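Local structure of phosphatase YwpJ (Bacillus subtilis, 1NRW) at residues Leu94-Ser99 and Trp189-His194; Glu98-Tyr103 and Lys182-Ala187; Asp12-Asn17 and Val255-Ala260. The protein catalyses the magnesium-dependent dephosphorylation of five- and six-carbon sugar phosphates and nucleoside monophosphates and, less effectively, of flavin mononucleotide in vitro. All blocks are in the same frame, centred on the assembly; numbering follows the deposited sequence.

Interaction 1 of 3, residues Leu94-Ser99 and Trp189-His194; sequences LSWLES and WKRYEH
R191 lays the outer half of its side chain flat on the indole of W96. From CB the chain leaves with CG anti to the backbone N (chi1 -175°) and stays extended to NE, a reach that suits segments whose nearest CA atoms, those of W96 and R191, are 10.3 Å apart. CG lies 3.8 Å above the plane of the neighbouring Y192 ring, offset toward its rim. CD then sits over the middle of the W96 six-membered ring, 3.4 Å from its centroid, in a CH-pi contact. NE turns its N-H to OH of Y192, 3.1 Å away and in the guanidinium plane, which helps fix the rotation of that group. CZ lies 3.6 Å from the centroid of the W96 five-membered ring, a cation-pi pair with planes 7° apart. Arginine suits this exposed place because its methylenes and its flat cation can both lie on one broad indole face. Beside the arginine and on the same side of the indole, Y192 turns its edge to the W96 face in an offset edge-to-face pair, planes at 80°, with CE2 4.0 Å from CE3 of W96. The cluster joins two helices on the six-stranded sheet of the cap domain, an alpha/beta cap of the kind Cof-family phosphatases carry.

Interaction 2 of 3, residues Glu98-Tyr103 and Lys182-Ala187; sequences ESENYY and KEKLEA
K184 and Y102 are tied twice over: the lysine chain folds back above the tyrosine ring, while the tyrosine hydroxyl bonds the lysine's own main-chain carbonyl. The site is the turn that ends helix 87-99 in the cap domain, closed by a Schellman motif in which N101, with positive phi, is the C-prime residue. Asparagine tolerates that left-handed conformation better than most side chains do. Two bends in the lysine, at chi2 (-74°) and chi3 (-72°), carry CE over the Y102 face, 4.2 Å from the ring centroid, and deliver NZ to the turn. There NZ donates to O of E100 at 2.7 Å, in the carbonyl plane and on a lone pair. The bent side chain of E100 brings OE1 to 3.2 Å from the same NZ, a salt bridge, so one glutamate holds the amine by backbone and carboxylate together. A positive charge at a helix C-terminus should also be favoured by the helix dipole. Tyrosine suits this place because its ring gives the lysine methylenes an apolar face and its hydroxyl both donates and accepts. OH of Y102 gives its proton to O of K184 at 2.6 Å, tilted 27° from the carbonyl plane. It accepts one from a water that in turn receives an N-H of NZ. One turn further along helix 182-192, the CB of A187 rests 3.8 Å from OH of Y102.

Interaction 3 of 3, residues Asp12-Asn17 and Val255-Ala260; sequences DGTLLN and VAMGNA. With CA (calcium ion), chain D; PO4 (phosphate ion), chain B.
T14 and M257, the latter present as selenomethionine, meet with their side chains set aslant to each other. M257 bends at chi2 (-64°) and again at chi3, which lays its outer atoms along T14. Its CG touches OG1 of T14 at 3.5 Å, its SE lies against the CG2 branch at 3.7 Å, and its CE comes to 3.8 Å from the main-chain O of T14. The two branches of the threonine are thus used differently: the methyl packs on the selenium, while the hydroxyl, despite its apolar neighbour, is hydrogen-bonded to OD1 of D240, a metal ligand. A flexible, unbranched residue suits position 257, since it can follow the contour of a buried backbone turn.

Alongside, N259 points its amide at the main chain of G13. ND2 donates to O of G13 at 3.0 Å, nearly straight (169°), within both the amide and the carbonyl planes and on a lone pair of the carbonyl. A second bond from ND2, to O of A132, and one from N275 N to OD1 help hold the amide in orientation.

Here the loop after strand 253-256 of the Rossmann-like HAD core meets the DxDGT motif that follows the first strand. Residues 12-15 form a wider, pi-type turn, the squiggle of this superfamily, and glycine suits position 13 because its phi is positive.

At the start of this turn D12 uses its backbone twice. Its O binds the calcium ion at 2.5 Å, with D10, D240, S241, a water and phosphate completing the site, consistent with the place of magnesium in the working enzyme. Its N donates to phosphate O4 at 3.2 Å, and its OD2 forms a salt bridge with NE of R46.

How the interactions relate
Interactions 1 and 2 are neighbours, their centres 8 Å apart: interaction 1 joins helix 87-99 to helix 182-192, interaction 2 joins the turn after helix 87-99 to the same second helix, and W96 of the first packs against Y102 of the second. Together they tie helix 87-99 and the turn at its end to helix 182-192 on the six-stranded sheet of the cap. Interaction 3 belongs to the other, eight-stranded sheet and its metal site, its centre 28 Å from interaction 1 and 27 Å from interaction 2. Along the chain, 12-17 comes first, the cap segments follow, and 255-260 returns last, so the cap is an insertion in the catalytic core. Interaction 3 alone borders the phosphate-binding centre.

Interaction 1 of 3, residues Leu94-Ser99 and Trp189-His194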
loop_
_atom_site.group_PDB
_atom_site.type_symbol
_atom_site.label_atom_id
_atom_site.label_comp_id
_atom_site.label_asym_id
_atom_site.label_seq_id
_atom_site.Cartn_x
_atom_site.Cartn_y
_atom_site.Cartn_z
ATOM N N LEU A 94 16.386 0.538 -10.678
ATOM C CA LEU A 94 16.919 1.663 -9.923
ATOM C C LEU A 94 17.894 2.505 -10.732
ATOM O O LEU A 94 17.892 3.733 -10.628
ATOM C CB LEU A 94 17.571 1.160 -8.634
ATOM C CG LEU A 94 16.566 0.446 -7.718
ATOM C CD1 LEU A 94 17.274 -0.162 -6.520
ATOM C CD2 LEU A 94 15.504 1.442 -7.261
ATOM N N SER A 95 18.723 1.857 -11.544
ATOM C CA SER A 95 19.676 2.599 -12.362
ATOM C C SER A 95 18.903 3.502 -13.318
ATOM O O SER A 95 19.269 4.661 -13.522
ATOM C CB SER A 95 20.566 1.638 -13.159
ATOM O OG SER A 95 19.799 0.859 -14.058
ATOM N N TRP A 96 17.825 2.973 -13.892
ATOM C CA TRP A 96 17.006 3.745 -14.822
ATOM C C TRP A 96 16.286 4.901 -14.120
ATOM O O TRP A 96 16.325 6.041 -14.590
ATOM C CB TRP A 96 15.973 2.842 -15.507
ATOM C CG TRP A 96 15.195 3.556 -16.579
ATOM C CD1 TRP A 96 15.642 3.902 -17.823
ATOM C CD2 TRP A 96 13.858 4.068 -16.476
ATOM N NE1 TRP A 96 14.668 4.601 -18.500
ATOM C CE2 TRP A 96 13.564 4.717 -17.698
ATOM C CE3 TRP A 96 12.881 4.042 -15.472
ATOM C CZ2 TRP A 96 12.333 5.338 -17.939
ATOM C CZ3 TRP A 96 11.653 4.662 -15.715
ATOM C CH2 TRP A 96 11.395 5.300 -16.939
ATOM N N LEU A 97 15.629 4.612 -12.998
ATOM C CA LEU A 97 14.910 5.650 -12.264
ATOM C C LEU A 97 15.827 6.792 -11.843
ATOM O O LEU A 97 15.479 7.963 -11.975
ATOM C CB LEU A 97 14.235 5.062 -11.018
ATOM C CG LEU A 97 13.064 4.112 -11.273
ATOM C CD1 LEU A 97 12.606 3.483 -9.961
ATOM C CD2 LEU A 97 11.927 4.878 -11.931
ATOM N N GLU A 98 17.003 6.448 -11.333
ATOM C CA GLU A 98 17.940 7.465 -10.880
ATOM C C GLU A 98 18.523 8.264 -12.042
ATOM O O GLU A 98 18.614 9.486 -11.973
ATOM C CB GLU A 98 19.058 6.814 -10.061
ATOM C CG GLU A 98 20.022 7.798 -9.422
ATOM C CD GLU A 98 20.956 7.127 -8.435
ATOM O OE1 GLU A 98 20.490 6.732 -7.343
ATOM O OE2 GLU A 98 22.155 6.988 -8.756
ATOM N N SER A 99 18.901 7.580 -13.115
ATOM C CA SER A 99 19.478 8.262 -14.271
ATOM C C SER A 99 18.457 9.155 -14.971
ATOM O O SER A 99 18.826 10.155 -15.592
ATOM C CB SER A 99 20.040 7.248 -15.273
ATOM O OG SER A 99 19.010 6.514 -15.915
ATOM N N TRP A 189 5.450 3.992 -17.119
ATOM C CA TRP A 189 4.405 2.994 -17.287
ATOM C C TRP A 189 4.642 2.160 -18.547
ATOM O O TRP A 189 4.549 0.929 -18.513
ATOM C CB TRP A 189 3.034 3.678 -17.347
ATOM C CG TRP A 189 1.901 2.768 -16.996
ATOM C CD1 TRP A 189 1.188 1.971 -17.850
ATOM C CD2 TRP A 189 1.381 2.518 -15.686
ATOM N NE1 TRP A 189 0.259 1.241 -17.150
ATOM C CE2 TRP A 189 0.356 1.555 -15.819
ATOM C CE3 TRP A 189 1.686 3.010 -14.409
ATOM C CZ2 TRP A 189 -0.371 1.076 -14.724
ATOM C CZ3 TRP A 189 0.964 2.531 -13.319
ATOM C CH2 TRP A 189 -0.051 1.573 -13.485
ATOM N N LYS A 190 4.958 2.828 -19.652
ATOM C CA LYS A 190 5.207 2.138 -20.919
ATOM C C LYS A 190 6.386 1.176 -20.830
ATOM O O LYS A 190 6.382 0.104 -21.441
ATOM C CB LYS A 190 5.493 3.146 -22.036
ATOM C CG LYS A 190 4.336 4.053 -22.401
ATOM C CD LYS A 190 4.742 5.010 -23.515
ATOM C CE LYS A 190 3.631 6.000 -23.838
ATOM N NZ LYS A 190 4.044 6.971 -24.890
ATOM N N ARG A 191 7.397 1.570 -20.066
ATOM C CA ARG A 191 8.599 0.766 -19.909
ATOM C C ARG A 191 8.395 -0.561 -19.184
ATOM O O ARG A 191 9.037 -1.553 -19.522
ATOM C CB ARG A 191 9.670 1.588 -19.181
ATOM C CG ARG A 191 11.024 0.903 -19.058
ATOM C CD ARG A 191 12.013 1.792 -18.312
ATOM N NE ARG A 191 13.320 1.158 -18.152
ATOM C CZ ARG A 191 14.215 1.028 -19.125
ATOM N NH1 ARG A 191 13.950 1.495 -20.337
ATOM N NH2 ARG A 191 15.374 0.429 -18.887
ATOM N N TYR A 192 7.493 -0.589 -18.206
ATOM C CA TYR A 192 7.270 -1.804 -17.425
ATOM C C TYR A 192 5.908 -2.477 -17.549
ATOM O O TYR A 192 5.709 -3.564 -17.009
ATOM C CB TYR A 192 7.543 -1.502 -15.950
ATOM C CG TYR A 192 8.952 -1.023 -15.701
ATOM C CD1 TYR A 192 10.029 -1.903 -15.789
ATOM C CD2 TYR A 192 9.215 0.318 -15.425
ATOM C CE1 TYR A 192 11.338 -1.460 -15.609
ATOM C CE2 TYR A 192 10.522 0.771 -15.245
ATOM C CZ TYR A 192 11.576 -0.124 -15.340
ATOM O OH TYR A 192 12.870 0.310 -15.167
ATOM N N GLU A 193 4.977 -1.857 -18.264
ATOM C CA GLU A 193 3.644 -2.433 -18.382
ATOM C C GLU A 193 3.613 -3.828 -19.015
ATOM O O GLU A 193 2.674 -4.589 -18.784
ATOM C CB GLU A 193 2.715 -1.475 -19.140
ATOM C CG GLU A 193 2.961 -1.353 -20.634
ATOM C CD GLU A 193 2.069 -0.298 -21.277
ATOM O OE1 GLU A 193 0.950 -0.079 -20.767
ATOM O OE2 GLU A 193 2.479 0.305 -22.292
ATOM N N HIS A 194 4.637 -4.168 -19.794
ATOM C CA HIS A 194 4.696 -5.480 -20.441
ATOM C C HIS A 194 5.718 -6.432 -19.816
ATOM O O HIS A 194 5.913 -7.543 -20.311
ATOM C CB HIS A 194 5.007 -5.328 -21.935
ATOM C CG HIS A 194 3.915 -4.671 -22.719
ATOM N ND1 HIS A 194 2.633 -5.174 -22.775
ATOM C CD2 HIS A 194 3.915 -3.554 -23.485
ATOM C CE1 HIS A 194 1.890 -4.395 -23.542
ATOM N NE2 HIS A 194 2.644 -3.405 -23.986
#

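Interaction 2 of 3, residues Glu98-Tyr103 and Lys182-Ala187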
loop_
_atom_site.group_PDB
_atom_site.type_symbol
_atom_site.label_atom_id
_atom_site.label_comp_id
_atom_site.label_asym_id
_atom_site.label_seq_id
_atom_site.Cartn_x
_atom_site.Cartn_y
_atom_site.Cartn_z
ATOM N N GLU A 98 17.003 6.448 -11.333
ATOM C CA GLU A 98 17.940 7.465 -10.880
ATOM C C GLU A 98 18.523 8.264 -12.042
ATOM O O GLU A 98 18.614 9.486 -11.973
ATOM C CB GLU A 98 19.058 6.814 -10.061
ATOM C CG GLU A 98 20.022 7.798 -9.422
ATOM C CD GLU A 98 20.956 7.127 -8.435
ATOM O OE1 GLU A 98 20.490 6.732 -7.343
ATOM O OE2 GLU A 98 22.155 6.988 -8.756
ATOM N N SER A 99 18.901 7.580 -13.115
ATOM C CA SER A 99 19.478 8.262 -14.271
ATOM C C SER A 99 18.457 9.155 -14.971
ATOM O O SER A 99 18.826 10.155 -15.592
ATOM C CB SER A 99 20.040 7.248 -15.273
ATOM O OG SER A 99 19.010 6.514 -15.915
ATOM N N GLU A 100 17.179 8.803 -14.859
ATOM C CA GLU A 100 16.117 9.574 -15.500
ATOM C C GLU A 100 15.473 10.629 -14.603
ATOM O O GLU A 100 14.430 11.188 -14.938
ATOM C CB GLU A 100 15.042 8.639 -16.053
ATOM C CG GLU A 100 15.433 7.950 -17.351
ATOM C CD GLU A 100 15.811 8.939 -18.439
ATOM O OE1 GLU A 100 15.080 9.936 -18.620
ATOM O OE2 GLU A 100 16.837 8.718 -19.117
ATOM N N ASN A 101 16.087 10.881 -13.456
ATOM C CA ASN A 101 15.607 11.903 -12.534
ATOM C C ASN A 101 14.238 11.693 -11.888
ATOM O O ASN A 101 13.498 12.650 -11.661
ATOM C CB ASN A 101 15.643 13.259 -13.239
ATOM C CG ASN A 101 16.992 13.542 -13.860
ATOM O OD1 ASN A 101 18.009 13.561 -13.165
ATOM N ND2 ASN A 101 17.015 13.754 -15.172
ATOM N N TYR A 102 13.895 10.443 -11.605
ATOM C CA TYR A 102 12.640 10.147 -10.924
ATOM C C TYR A 102 12.971 10.123 -9.441
ATOM O O TYR A 102 14.088 9.760 -9.072
ATOM C CB TYR A 102 12.131 8.753 -11.295
ATOM C CG TYR A 102 11.545 8.623 -12.675
ATOM C CD1 TYR A 102 10.178 8.818 -12.895
ATOM C CD2 TYR A 102 12.352 8.292 -13.760
ATOM C CE1 TYR A 102 9.631 8.683 -14.171
ATOM C CE2 TYR A 102 11.821 8.157 -15.033
ATOM C CZ TYR A 102 10.463 8.353 -15.234
ATOM O OH TYR A 102 9.950 8.220 -16.499
ATOM N N TYR A 103 12.031 10.528 -8.590
ATOM C CA TYR A 103 12.261 10.419 -7.155
ATOM C C TYR A 103 11.937 8.942 -6.947
ATOM O O TYR A 103 11.097 8.393 -7.664
ATOM C CB TYR A 103 11.248 11.221 -6.329
ATOM C CG TYR A 103 11.345 12.725 -6.392
ATOM C CD1 TYR A 103 12.411 13.361 -7.026
ATOM C CD2 TYR A 103 10.348 13.519 -5.818
ATOM C CE1 TYR A 103 12.477 14.754 -7.093
ATOM C CE2 TYR A 103 10.407 14.907 -5.877
ATOM C CZ TYR A 103 11.469 15.517 -6.520
ATOM O OH TYR A 103 11.506 16.891 -6.609
ATOM N N LYS A 182 3.711 14.505 -16.235
ATOM C CA LYS A 182 2.889 13.513 -16.910
ATOM C C LYS A 182 3.696 12.689 -17.908
ATOM O O LYS A 182 3.541 11.470 -17.981
ATOM C CB LYS A 182 1.727 14.203 -17.629
ATOM C CG LYS A 182 0.739 13.247 -18.274
ATOM C CD LYS A 182 -0.361 13.987 -19.024
ATOM C CE LYS A 182 0.186 14.727 -20.239
ATOM N NZ LYS A 182 -0.886 15.426 -21.003
ATOM N N GLU A 183 4.559 13.353 -18.671
ATOM C CA GLU A 183 5.375 12.672 -19.676
ATOM C C GLU A 183 6.279 11.605 -19.068
ATOM O O GLU A 183 6.456 10.528 -19.644
ATOM C CB GLU A 183 6.241 13.681 -20.438
ATOM C CG GLU A 183 5.466 14.793 -21.137
ATOM C CD GLU A 183 4.689 15.668 -20.170
ATOM O OE1 GLU A 183 5.277 16.119 -19.163
ATOM O OE2 GLU A 183 3.489 15.911 -20.421
ATOM N N LYS A 184 6.863 11.915 -17.914
ATOM C CA LYS A 184 7.754 10.987 -17.227
ATOM C C LYS A 184 6.961 9.808 -16.676
ATOM O O LYS A 184 7.423 8.667 -16.705
ATOM C CB LYS A 184 8.472 11.702 -16.082
ATOM C CG LYS A 184 9.265 12.922 -16.516
ATOM C CD LYS A 184 10.530 12.529 -17.242
ATOM C CE LYS A 184 11.562 11.944 -16.286
ATOM N NZ LYS A 184 12.798 11.561 -17.020
ATOM N N LEU A 185 5.766 10.090 -16.171
ATOM C CA LEU A 185 4.914 9.046 -15.623
ATOM C C LEU A 185 4.492 8.075 -16.722
ATOM O O LEU A 185 4.501 6.856 -16.526
ATOM C CB LEU A 185 3.685 9.672 -14.951
ATOM C CG LEU A 185 3.989 10.502 -13.695
ATOM C CD1 LEU A 185 2.749 11.261 -13.247
ATOM C CD2 LEU A 185 4.487 9.582 -12.586
ATOM N N GLU A 186 4.130 8.606 -17.887
ATOM C CA GLU A 186 3.720 7.747 -18.989
ATOM C C GLU A 186 4.896 6.895 -19.464
ATOM O O GLU A 186 4.731 5.713 -19.772
ATOM C CB GLU A 186 3.161 8.584 -20.148
ATOM C CG GLU A 186 2.061 9.556 -19.720
ATOM C CD GLU A 186 1.175 10.012 -20.870
ATOM O OE1 GLU A 186 1.706 10.385 -21.936
ATOM O OE2 GLU A 186 -0.061 10.007 -20.698
ATOM N N ALA A 187 6.085 7.490 -19.502
ATOM C CA ALA A 187 7.287 6.781 -19.933
ATOM C C ALA A 187 7.603 5.612 -19.002
ATOM O O ALA A 187 7.999 4.535 -19.451
ATOM C CB ALA A 187 8.473 7.741 -19.987
HETATM O O HOH W 1 14.183 14.514 -16.917
HETATM O O HOH W 2 11.434 9.441 -18.436
#

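Interaction 3 of 3, residues Asp12-Asn17 and Val255-Ala260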
loop_
_atom_site.group_PDB
_atom_site.type_symbol
_atom_site.label_atom_id
_atom_site.label_comp_id
_atom_site.label_asym_id
_atom_site.label_seq_id
_atom_site.Cartn_x
_atom_site.Cartn_y
_atom_site.Cartn_z
ATOM N N ASP A 12 -3.998 3.531 3.263
ATOM C CA ASP A 12 -4.217 4.913 2.823
ATOM C C ASP A 12 -5.531 5.068 2.056
ATOM O O ASP A 12 -5.913 4.188 1.300
ATOM C CB ASP A 12 -3.061 5.363 1.927
ATOM C CG ASP A 12 -1.765 5.510 2.691
ATOM O OD1 ASP A 12 -1.556 6.576 3.299
ATOM O OD2 ASP A 12 -0.965 4.554 2.701
ATOM N N GLY A 13 -6.226 6.183 2.271
ATOM C CA GLY A 13 -7.470 6.447 1.563
ATOM C C GLY A 13 -8.620 5.496 1.834
ATOM O O GLY A 13 -9.695 5.627 1.244
ATOM N N THR A 14 -8.404 4.547 2.738
ATOM C CA THR A 14 -9.421 3.553 3.055
ATOM C C THR A 14 -9.593 3.472 4.569
ATOM O O THR A 14 -10.517 4.086 5.117
ATOM C CB THR A 14 -9.007 2.195 2.433
ATOM O OG1 THR A 14 -8.959 2.345 1.006
ATOM C CG2 THR A 14 -9.996 1.081 2.779
ATOM N N LEU A 15 -8.716 2.738 5.254
ATOM C CA LEU A 15 -8.811 2.655 6.711
ATOM C C LEU A 15 -8.471 4.021 7.307
ATOM O O LEU A 15 -9.081 4.461 8.287
ATOM C CB LEU A 15 -7.840 1.609 7.272
ATOM C CG LEU A 15 -7.873 1.440 8.798
ATOM C CD1 LEU A 15 -9.235 0.883 9.219
ATOM C CD2 LEU A 15 -6.752 0.504 9.244
ATOM N N LEU A 16 -7.487 4.691 6.718
ATOM C CA LEU A 16 -7.084 6.005 7.210
ATOM C C LEU A 16 -7.929 7.117 6.609
ATOM O O LEU A 16 -8.279 7.069 5.428
ATOM C CB LEU A 16 -5.616 6.268 6.869
ATOM C CG LEU A 16 -4.614 5.256 7.442
ATOM C CD1 LEU A 16 -3.219 5.596 6.952
ATOM C CD2 LEU A 16 -4.659 5.269 8.965
ATOM N N ASN A 17 -8.261 8.119 7.421
ATOM C CA ASN A 17 -9.013 9.249 6.906
ATOM C C ASN A 17 -8.015 10.230 6.292
ATOM O O ASN A 17 -6.820 9.920 6.189
ATOM C CB ASN A 17 -9.857 9.920 8.005
ATOM C CG ASN A 17 -9.028 10.522 9.128
ATOM O OD1 ASN A 17 -7.811 10.688 9.026
ATOM N ND2 ASN A 17 -9.710 10.884 10.214
ATOM N N VAL A 255 -15.127 -4.281 -2.531
ATOM C CA VAL A 255 -15.801 -3.055 -2.110
ATOM C C VAL A 255 -14.970 -1.813 -2.422
ATOM O O VAL A 255 -13.772 -1.764 -2.138
ATOM C CB VAL A 255 -16.099 -3.081 -0.590
ATOM C CG1 VAL A 255 -16.899 -1.844 -0.190
ATOM C CG2 VAL A 255 -16.865 -4.351 -0.227
ATOM N N ALA A 256 -15.612 -0.811 -3.014
ATOM C CA ALA A 256 -14.931 0.431 -3.349
ATOM C C ALA A 256 -15.280 1.506 -2.324
ATOM O O ALA A 256 -16.429 1.618 -1.901
ATOM C CB ALA A 256 -15.336 0.892 -4.738
HETATM N N MSE A 257 -14.286 2.285 -1.916
HETATM C CA MSE A 257 -14.516 3.374 -0.969
HETATM C C MSE A 257 -15.281 4.481 -1.696
HETATM O O MSE A 257 -15.241 4.562 -2.926
HETATM C CB MSE A 257 -13.173 3.926 -0.468
HETATM C CG MSE A 257 -12.380 2.942 0.378
HETATM SE SE MSE A 257 -13.319 2.505 2.006
HETATM C CE MSE A 257 -13.469 4.295 2.739
ATOM N N GLY A 258 -15.974 5.331 -0.943
ATOM C CA GLY A 258 -16.724 6.415 -1.558
ATOM C C GLY A 258 -15.831 7.388 -2.319
ATOM O O GLY A 258 -16.261 8.000 -3.299
ATOM N N ASN A 259 -14.584 7.512 -1.867
ATOM C CA ASN A 259 -13.599 8.402 -2.480
ATOM C C ASN A 259 -12.706 7.663 -3.471
ATOM O O ASN A 259 -11.679 8.189 -3.904
ATOM C CB ASN A 259 -12.717 9.027 -1.390
ATOM C CG ASN A 259 -12.113 7.982 -0.456
ATOM O OD1 ASN A 259 -12.833 7.267 0.239
ATOM N ND2 ASN A 259 -10.786 7.894 -0.438
ATOM N N ALA A 260 -13.094 6.445 -3.831
ATOM C CA ALA A 260 -12.298 5.636 -4.747
ATOM C C ALA A 260 -12.233 6.174 -6.168
ATOM O O ALA A 260 -13.078 6.968 -6.592
ATOM C CB ALA A 260 -12.830 4.198 -4.772
HETATM CA CA CA D . -5.246 3.579 -1.047
HETATM P P PO4 B . -1.737 2.256 0.120
HETATM O O1 PO4 B . -3.173 2.431 -0.168
HETATM O O2 PO4 B . -1.277 0.961 -0.446
HETATM O O3 PO4 B . -0.976 3.370 -0.498
HETATM O O4 PO4 B . -1.533 2.258 1.587
HETATM O O HOH W 3 -5.096 6.032 -1.447
#